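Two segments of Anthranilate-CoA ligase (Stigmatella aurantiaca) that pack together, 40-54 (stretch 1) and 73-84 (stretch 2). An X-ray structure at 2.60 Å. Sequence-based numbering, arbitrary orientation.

Stretch 1 40-54: QVSNEANQVGNALKG
Stretch 2, residues 73-84: WVTSFFGIVKLG

Stretch 1 (40-54) and helix 73-83 of stretch 2 are α-helices whose N-to-C directions diverge by 57° (signed crossing angle -57°) and whose axes approach to 7.4 Å. Such closeness depends on small residues at the crossing, where the CA atoms of Ala45 and Gly79 lie 4.2 Å apart. Gly79 is the hollow: Ala45 O sits 3.3 Å from Gly79 CA, and Val48 CG1 (chi1 t) fills the space at 3.9 Å from the same atom. A CB on Gly79 would clash with both Val48 CG1 and Ala45 O. Gly49 is similarly flat, its CA 3.6 Å from Gly79 O. One turn earlier, Thr75 (chi1 p) points toward stretch 1; its O receives a CA-H...O contact from Ala45 CA (3.5 Å), while its CG2 rests 3.9 Å from Val41 O. Ala45 CB meets Phe78 CB at 4.1 Å.

Beyond the crossing, Leu83 (t, p) is the main bump, seated over Gly49 and flanked by Leu52 and Lys53: its CD2 lies 3.4 Å from Gly49 O and 3.7 Å from Leu52 CB, its CD1 3.6 Å from Lys53 CG. Leu52 (m, t) also places CD1 3.8 Å from Ile80 CG1. The extended, all-t Lys82 donates from NZ to Asn46 OD1 (2.6 Å). Gly84, with positive phi, ends the second helix in a Schellman motif.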

ATOM      1  N   GLN A  40     -16.956   1.695  21.420  1.00 15.23           N
ATOM      2  CA  GLN A  40     -15.887   0.972  22.100  1.00 18.06           C
ATOM      3  C   GLN A  40     -14.513   1.378  21.581  1.00 17.00           C
ATOM      4  O   GLN A  40     -13.562   1.504  22.354  1.00 16.05           O
ATOM      5  CB  GLN A  40     -16.086  -0.537  21.956  1.00 17.96           C
ATOM      6  CG  GLN A  40     -17.294  -1.064  22.712  1.00 17.92           C
ATOM      7  CD  GLN A  40     -17.606  -2.509  22.387  1.00 13.62           C
ATOM      8  OE1 GLN A  40     -17.293  -2.996  21.301  1.00 16.53           O
ATOM      9  NE2 GLN A  40     -18.226  -3.205  23.331  1.00 14.96           N
ATOM     10  N   VAL A  41     -14.413   1.577  20.271  1.00 13.52           N
ATOM     11  CA  VAL A  41     -13.173   2.039  19.660  1.00 15.11           C
ATOM     12  C   VAL A  41     -12.836   3.441  20.156  1.00 17.93           C
ATOM     13  O   VAL A  41     -11.688   3.732  20.491  1.00 13.68           O
ATOM     14  CB  VAL A  41     -13.266   2.048  18.121  1.00 13.19           C
ATOM     15  CG1 VAL A  41     -12.040   2.711  17.515  1.00 14.29           C
ATOM     16  CG2 VAL A  41     -13.425   0.634  17.592  1.00 18.85           C
ATOM     17  N   SER A  42     -13.849   4.302  20.212  1.00 16.70           N
ATOM     18  CA  SER A  42     -13.660   5.672  20.668  1.00 19.16           C
ATOM     19  C   SER A  42     -13.250   5.720  22.137  1.00 19.41           C
ATOM     20  O   SER A  42     -12.385   6.506  22.520  1.00 19.91           O
ATOM     21  CB  SER A  42     -14.932   6.493  20.452  1.00 14.33           C
ATOM     22  OG  SER A  42     -14.764   7.817  20.926  1.00 10.50           O
ATOM     23  N   ASN A  43     -13.876   4.876  22.952  1.00 17.12           N
ATOM     24  CA  ASN A  43     -13.555   4.810  24.373  1.00 18.46           C
ATOM     25  C   ASN A  43     -12.121   4.356  24.618  1.00 21.07           C
ATOM     26  O   ASN A  43     -11.400   4.951  25.419  1.00 23.37           O
ATOM     27  CB  ASN A  43     -14.523   3.879  25.104  1.00 15.78           C
ATOM     28  CG  ASN A  43     -15.929   4.438  25.175  1.00 17.15           C
ATOM     29  OD1 ASN A  43     -16.133   5.650  25.109  1.00 17.85           O
ATOM     30  ND2 ASN A  43     -16.909   3.554  25.315  1.00 21.05           N
ATOM     31  N   GLU A  44     -11.714   3.301  23.922  1.00 18.20           N
ATOM     32  CA  GLU A  44     -10.376   2.749  24.087  1.00 17.71           C
ATOM     33  C   GLU A  44      -9.320   3.715  23.561  1.00 22.90           C
ATOM     34  O   GLU A  44      -8.233   3.830  24.128  1.00 18.56           O
ATOM     35  CB  GLU A  44     -10.265   1.391  23.392  1.00 14.07           C
ATOM     36  CG  GLU A  44      -8.943   0.680  23.624  1.00 25.13           C
ATOM     37  CD  GLU A  44      -9.022  -0.808  23.339  1.00 27.30           C
ATOM     38  OE1 GLU A  44      -9.949  -1.463  23.860  1.00 29.11           O
ATOM     39  OE2 GLU A  44      -8.161  -1.322  22.593  1.00 23.08           O
ATOM     40  N   ALA A  45      -9.649   4.415  22.480  1.00 18.19           N
ATOM     41  CA  ALA A  45      -8.744   5.402  21.902  1.00 15.93           C
ATOM     42  C   ALA A  45      -8.538   6.571  22.861  1.00 18.65           C
ATOM     43  O   ALA A  45      -7.429   7.093  22.987  1.00 14.29           O
ATOM     44  CB  ALA A  45      -9.276   5.896  20.566  1.00 13.14           C
ATOM     45  N   ASN A  46      -9.610   6.976  23.532  1.00 18.05           N
ATOM     46  CA  ASN A  46      -9.529   8.047  24.518  1.00 20.17           C
ATOM     47  C   ASN A  46      -8.704   7.631  25.730  1.00 20.09           C
ATOM     48  O   ASN A  46      -8.047   8.458  26.361  1.00 20.00           O
ATOM     49  CB  ASN A  46     -10.926   8.494  24.951  1.00 17.22           C
ATOM     50  CG  ASN A  46     -11.687   9.183  23.837  1.00 21.50           C
ATOM     51  OD1 ASN A  46     -11.090   9.700  22.893  1.00 20.75           O
ATOM     52  ND2 ASN A  46     -13.010   9.198  23.943  1.00 17.68           N
ATOM     53  N   GLN A  47      -8.743   6.340  26.046  1.00 18.31           N
ATOM     54  CA  GLN A  47      -7.920   5.793  27.116  1.00 18.84           C
ATOM     55  C   GLN A  47      -6.454   5.792  26.703  1.00 20.87           C
ATOM     56  O   GLN A  47      -5.574   6.092  27.510  1.00 18.23           O
ATOM     57  CB  GLN A  47      -8.370   4.376  27.473  1.00 22.52           C
ATOM     58  CG  GLN A  47      -9.706   4.317  28.193  1.00 24.20           C
ATOM     59  CD  GLN A  47     -10.095   2.906  28.583  1.00 22.43           C
ATOM     60  OE1 GLN A  47      -9.980   1.975  27.786  1.00 25.23           O
ATOM     61  NE2 GLN A  47     -10.550   2.739  29.820  1.00 24.19           N
ATOM     62  N   VAL A  48      -6.203   5.454  25.441  1.00 18.39           N
ATOM     63  CA  VAL A  48      -4.853   5.474  24.892  1.00 16.54           C
ATOM     64  C   VAL A  48      -4.293   6.892  24.907  1.00 20.89           C
ATOM     65  O   VAL A  48      -3.160   7.116  25.333  1.00 21.44           O
ATOM     66  CB  VAL A  48      -4.819   4.919  23.453  1.00 19.47           C
ATOM     67  CG1 VAL A  48      -3.482   5.216  22.789  1.00 16.21           C
ATOM     68  CG2 VAL A  48      -5.098   3.424  23.457  1.00 17.40           C
ATOM     69  N   GLY A  49      -5.099   7.847  24.449  1.00 16.01           N
ATOM     70  CA  GLY A  49      -4.712   9.245  24.447  1.00 16.13           C
ATOM     71  C   GLY A  49      -4.381   9.756  25.837  1.00 21.40           C
ATOM     72  O   GLY A  49      -3.380  10.445  26.032  1.00 21.26           O
ATOM     73  N   ASN A  50      -5.225   9.413  26.806  1.00 20.25           N
ATOM     74  CA  ASN A  50      -4.984   9.778  28.198  1.00 20.07           C
ATOM     75  C   ASN A  50      -3.752   9.083  28.772  1.00 18.25           C
ATOM     76  O   ASN A  50      -2.984   9.684  29.524  1.00 20.20           O
ATOM     77  CB  ASN A  50      -6.209   9.463  29.059  1.00 14.86           C
ATOM     78  CG  ASN A  50      -7.318  10.480  28.890  1.00 15.04           C
ATOM     79  OD1 ASN A  50      -7.064  11.679  28.780  1.00 20.51           O
ATOM     80  ND2 ASN A  50      -8.559  10.007  28.867  1.00 15.92           N
ATOM     81  N   ALA A  51      -3.569   7.818  28.413  1.00 16.46           N
ATOM     82  CA  ALA A  51      -2.438   7.038  28.906  1.00 21.24           C
ATOM     83  C   ALA A  51      -1.117   7.567  28.359  1.00 21.61           C
ATOM     84  O   ALA A  51      -0.089   7.517  29.035  1.00 19.96           O
ATOM     85  CB  ALA A  51      -2.612   5.568  28.557  1.00 17.37           C
ATOM     86  N   LEU A  52      -1.151   8.077  27.131  1.00 21.01           N
ATOM     87  CA  LEU A  52       0.033   8.662  26.512  1.00 17.72           C
ATOM     88  C   LEU A  52       0.429   9.964  27.202  1.00 22.51           C
ATOM     89  O   LEU A  52       1.613  10.297  27.284  1.00 16.95           O
ATOM     90  CB  LEU A  52      -0.199   8.892  25.017  1.00 16.26           C
ATOM     91  CG  LEU A  52      -0.228   7.635  24.144  1.00 16.36           C
ATOM     92  CD1 LEU A  52      -0.785   7.947  22.764  1.00 13.43           C
ATOM     93  CD2 LEU A  52       1.163   7.029  24.036  1.00 17.44           C
ATOM     94  N   LYS A  53      -0.564  10.697  27.700  1.00 21.03           N
ATOM     95  CA  LYS A  53      -0.306  11.919  28.454  1.00 21.30           C
ATOM     96  C   LYS A  53       0.446  11.595  29.739  1.00 21.92           C
ATOM     97  O   LYS A  53       1.297  12.364  30.183  1.00 24.45           O
ATOM     98  CB  LYS A  53      -1.612  12.643  28.786  1.00 26.79           C
ATOM     99  CG  LYS A  53      -2.417  13.064  27.572  1.00 24.91           C
ATOM    100  CD  LYS A  53      -3.698  13.777  27.976  1.00 32.04           C
ATOM    101  CE  LYS A  53      -3.428  15.209  28.403  1.00 32.62           C
ATOM    102  NZ  LYS A  53      -2.982  16.051  27.258  1.00 36.24           N
ATOM    103  N   GLY A  54       0.123  10.448  30.328  1.00 17.44           N
ATOM    104  CA  GLY A  54       0.799   9.987  31.526  1.00 19.34           C
ATOM    105  C   GLY A  54       2.250   9.653  31.249  1.00 23.39           C
ATOM    106  O   GLY A  54       3.096   9.719  32.142  1.00 22.17           O
ATOM    107  N   TRP A  73      -4.185  -1.943  17.171  1.00 10.33           N
ATOM    108  CA  TRP A  73      -3.530  -1.071  16.205  1.00 14.12           C
ATOM    109  C   TRP A  73      -4.382   0.172  15.979  1.00 14.35           C
ATOM    110  O   TRP A  73      -3.885   1.298  16.026  1.00 12.60           O
ATOM    111  CB  TRP A  73      -3.318  -1.802  14.875  1.00 13.01           C
ATOM    112  CG  TRP A  73      -2.264  -1.183  13.998  1.00 13.13           C
ATOM    113  CD1 TRP A  73      -0.992  -1.639  13.807  1.00 15.15           C
ATOM    114  CD2 TRP A  73      -2.389  -0.000  13.194  1.00 13.84           C
ATOM    115  NE1 TRP A  73      -0.319  -0.818  12.937  1.00 15.02           N
ATOM    116  CE2 TRP A  73      -1.153   0.195  12.546  1.00 12.21           C
ATOM    117  CE3 TRP A  73      -3.424   0.909  12.959  1.00 14.38           C
ATOM    118  CZ2 TRP A  73      -0.925   1.264  11.682  1.00 14.11           C
ATOM    119  CZ3 TRP A  73      -3.196   1.968  12.100  1.00 11.58           C
ATOM    120  CH2 TRP A  73      -1.957   2.137  11.472  1.00 14.58           C
ATOM    121  N   VAL A  74      -5.671  -0.042  15.738  1.00 12.77           N
ATOM    122  CA  VAL A  74      -6.590   1.046  15.428  1.00 14.24           C
ATOM    123  C   VAL A  74      -6.783   2.004  16.601  1.00 13.63           C
ATOM    124  O   VAL A  74      -6.694   3.221  16.438  1.00 12.40           O
ATOM    125  CB  VAL A  74      -7.964   0.512  14.980  1.00 12.23           C
ATOM    126  CG1 VAL A  74      -8.921   1.664  14.744  1.00 12.78           C
ATOM    127  CG2 VAL A  74      -7.820  -0.329  13.723  1.00 10.51           C
ATOM    128  N   THR A  75      -7.049   1.452  17.782  1.00  8.40           N
ATOM    129  CA  THR A  75      -7.277   2.272  18.966  1.00 11.97           C
ATOM    130  C   THR A  75      -6.031   3.070  19.349  1.00 13.73           C
ATOM    131  O   THR A  75      -6.133   4.197  19.836  1.00 14.31           O
ATOM    132  CB  THR A  75      -7.750   1.429  20.167  1.00 14.03           C
ATOM    133  OG1 THR A  75      -6.813   0.372  20.415  1.00 18.30           O
ATOM    134  CG2 THR A  75      -9.121   0.829  19.888  1.00 12.03           C
ATOM    135  N   SER A  76      -4.860   2.484  19.124  1.00 14.77           N
ATOM    136  CA  SER A  76      -3.606   3.187  19.367  1.00 13.73           C
ATOM    137  C   SER A  76      -3.459   4.337  18.381  1.00 14.70           C
ATOM    138  O   SER A  76      -3.089   5.446  18.762  1.00 11.66           O
ATOM    139  CB  SER A  76      -2.413   2.239  19.249  1.00 10.64           C
ATOM    140  OG  SER A  76      -2.447   1.245  20.258  1.00 13.78           O
ATOM    141  N   PHE A  77      -3.762   4.063  17.116  1.00 12.35           N
ATOM    142  CA  PHE A  77      -3.644   5.060  16.055  1.00 13.03           C
ATOM    143  C   PHE A  77      -4.493   6.297  16.333  1.00 12.49           C
ATOM    144  O   PHE A  77      -3.992   7.421  16.306  1.00 12.95           O
ATOM    145  CB  PHE A  77      -4.028   4.452  14.704  1.00 10.86           C
ATOM    146  CG  PHE A  77      -3.903   5.409  13.551  1.00 12.83           C
ATOM    147  CD1 PHE A  77      -2.683   5.601  12.923  1.00 11.40           C
ATOM    148  CD2 PHE A  77      -5.005   6.115  13.095  1.00 10.83           C
ATOM    149  CE1 PHE A  77      -2.563   6.481  11.862  1.00  9.84           C
ATOM    150  CE2 PHE A  77      -4.892   6.996  12.036  1.00 12.31           C
ATOM    151  CZ  PHE A  77      -3.669   7.180  11.418  1.00 14.53           C
ATOM    152  N   PHE A  78      -5.777   6.088  16.600  1.00 15.12           N
ATOM    153  CA  PHE A  78      -6.680   7.204  16.856  1.00 14.80           C
ATOM    154  C   PHE A  78      -6.451   7.833  18.226  1.00 12.65           C
ATOM    155  O   PHE A  78      -6.808   8.987  18.452  1.00 15.75           O
ATOM    156  CB  PHE A  78      -8.138   6.780  16.678  1.00  9.94           C
ATOM    157  CG  PHE A  78      -8.575   6.727  15.243  1.00 10.99           C
ATOM    158  CD1 PHE A  78      -8.862   7.892  14.553  1.00 13.90           C
ATOM    159  CD2 PHE A  78      -8.693   5.517  14.581  1.00 14.62           C
ATOM    160  CE1 PHE A  78      -9.260   7.853  13.230  1.00 13.02           C
ATOM    161  CE2 PHE A  78      -9.092   5.470  13.258  1.00 13.63           C
ATOM    162  CZ  PHE A  78      -9.376   6.640  12.582  1.00 11.24           C
ATOM    163  N   GLY A  79      -5.848   7.075  19.134  1.00 12.66           N
ATOM    164  CA  GLY A  79      -5.461   7.611  20.425  1.00 14.53           C
ATOM    165  C   GLY A  79      -4.329   8.609  20.270  1.00 17.22           C
ATOM    166  O   GLY A  79      -4.307   9.651  20.926  1.00 17.93           O
ATOM    167  N   ILE A  80      -3.387   8.284  19.389  1.00 15.64           N
ATOM    168  CA  ILE A  80      -2.248   9.149  19.107  1.00 14.93           C
ATOM    169  C   ILE A  80      -2.676  10.400  18.340  1.00 17.36           C
ATOM    170  O   ILE A  80      -2.287  11.516  18.687  1.00 18.77           O
ATOM    171  CB  ILE A  80      -1.181   8.405  18.280  1.00 15.77           C
ATOM    172  CG1 ILE A  80      -0.602   7.236  19.077  1.00 10.94           C
ATOM    173  CG2 ILE A  80      -0.070   9.352  17.860  1.00 12.64           C
ATOM    174  CD1 ILE A  80       0.093   6.205  18.216  1.00 10.75           C
ATOM    175  N   VAL A  81      -3.478  10.201  17.300  1.00 16.97           N
ATOM    176  CA  VAL A  81      -3.923  11.296  16.441  1.00 15.20           C
ATOM    177  C   VAL A  81      -4.762  12.325  17.197  1.00 15.98           C
ATOM    178  O   VAL A  81      -4.563  13.533  17.047  1.00 14.90           O
ATOM    179  CB  VAL A  81      -4.713  10.766  15.224  1.00 16.81           C
ATOM    180  CG1 VAL A  81      -5.373  11.908  14.467  1.00 15.69           C
ATOM    181  CG2 VAL A  81      -3.796   9.970  14.306  1.00 13.16           C
ATOM    182  N   LYS A  82      -5.692  11.845  18.018  1.00 14.36           N
ATOM    183  CA  LYS A  82      -6.564  12.724  18.789  1.00 13.92           C
ATOM    184  C   LYS A  82      -5.771  13.589  19.762  1.00 18.43           C
ATOM    185  O   LYS A  82      -6.156  14.719  20.066  1.00 16.87           O
ATOM    186  CB  LYS A  82      -7.608  11.907  19.552  1.00 17.06           C
ATOM    187  CG  LYS A  82      -8.617  12.751  20.313  1.00 17.37           C
ATOM    188  CD  LYS A  82      -9.773  11.912  20.818  1.00 16.90           C
ATOM    189  CE  LYS A  82     -10.795  12.772  21.535  1.00 17.77           C
ATOM    190  NZ  LYS A  82     -11.999  11.990  21.922  1.00 17.65           N
ATOM    191  N   LEU A  83      -4.655  13.052  20.241  1.00 17.21           N
ATOM    192  CA  LEU A  83      -3.817  13.755  21.202  1.00 12.77           C
ATOM    193  C   LEU A  83      -2.998  14.849  20.524  1.00 14.70           C
ATOM    194  O   LEU A  83      -2.438  15.722  21.187  1.00 12.52           O
ATOM    195  CB  LEU A  83      -2.892  12.766  21.911  1.00 14.49           C
ATOM    196  CG  LEU A  83      -2.323  13.230  23.248  1.00 19.80           C
ATOM    197  CD1 LEU A  83      -3.461  13.577  24.192  1.00 19.27           C
ATOM    198  CD2 LEU A  83      -1.425  12.162  23.848  1.00 17.29           C
ATOM    199  N   GLY A  84      -2.937  14.798  19.197  1.00 16.09           N
ATOM    200  CA  GLY A  84      -2.149  15.748  18.433  1.00 14.73           C
ATOM    201  C   GLY A  84      -0.741  15.236  18.207  1.00 18.25           C
ATOM    202  O   GLY A  84       0.102  15.928  17.636  1.00 19.41           O
TER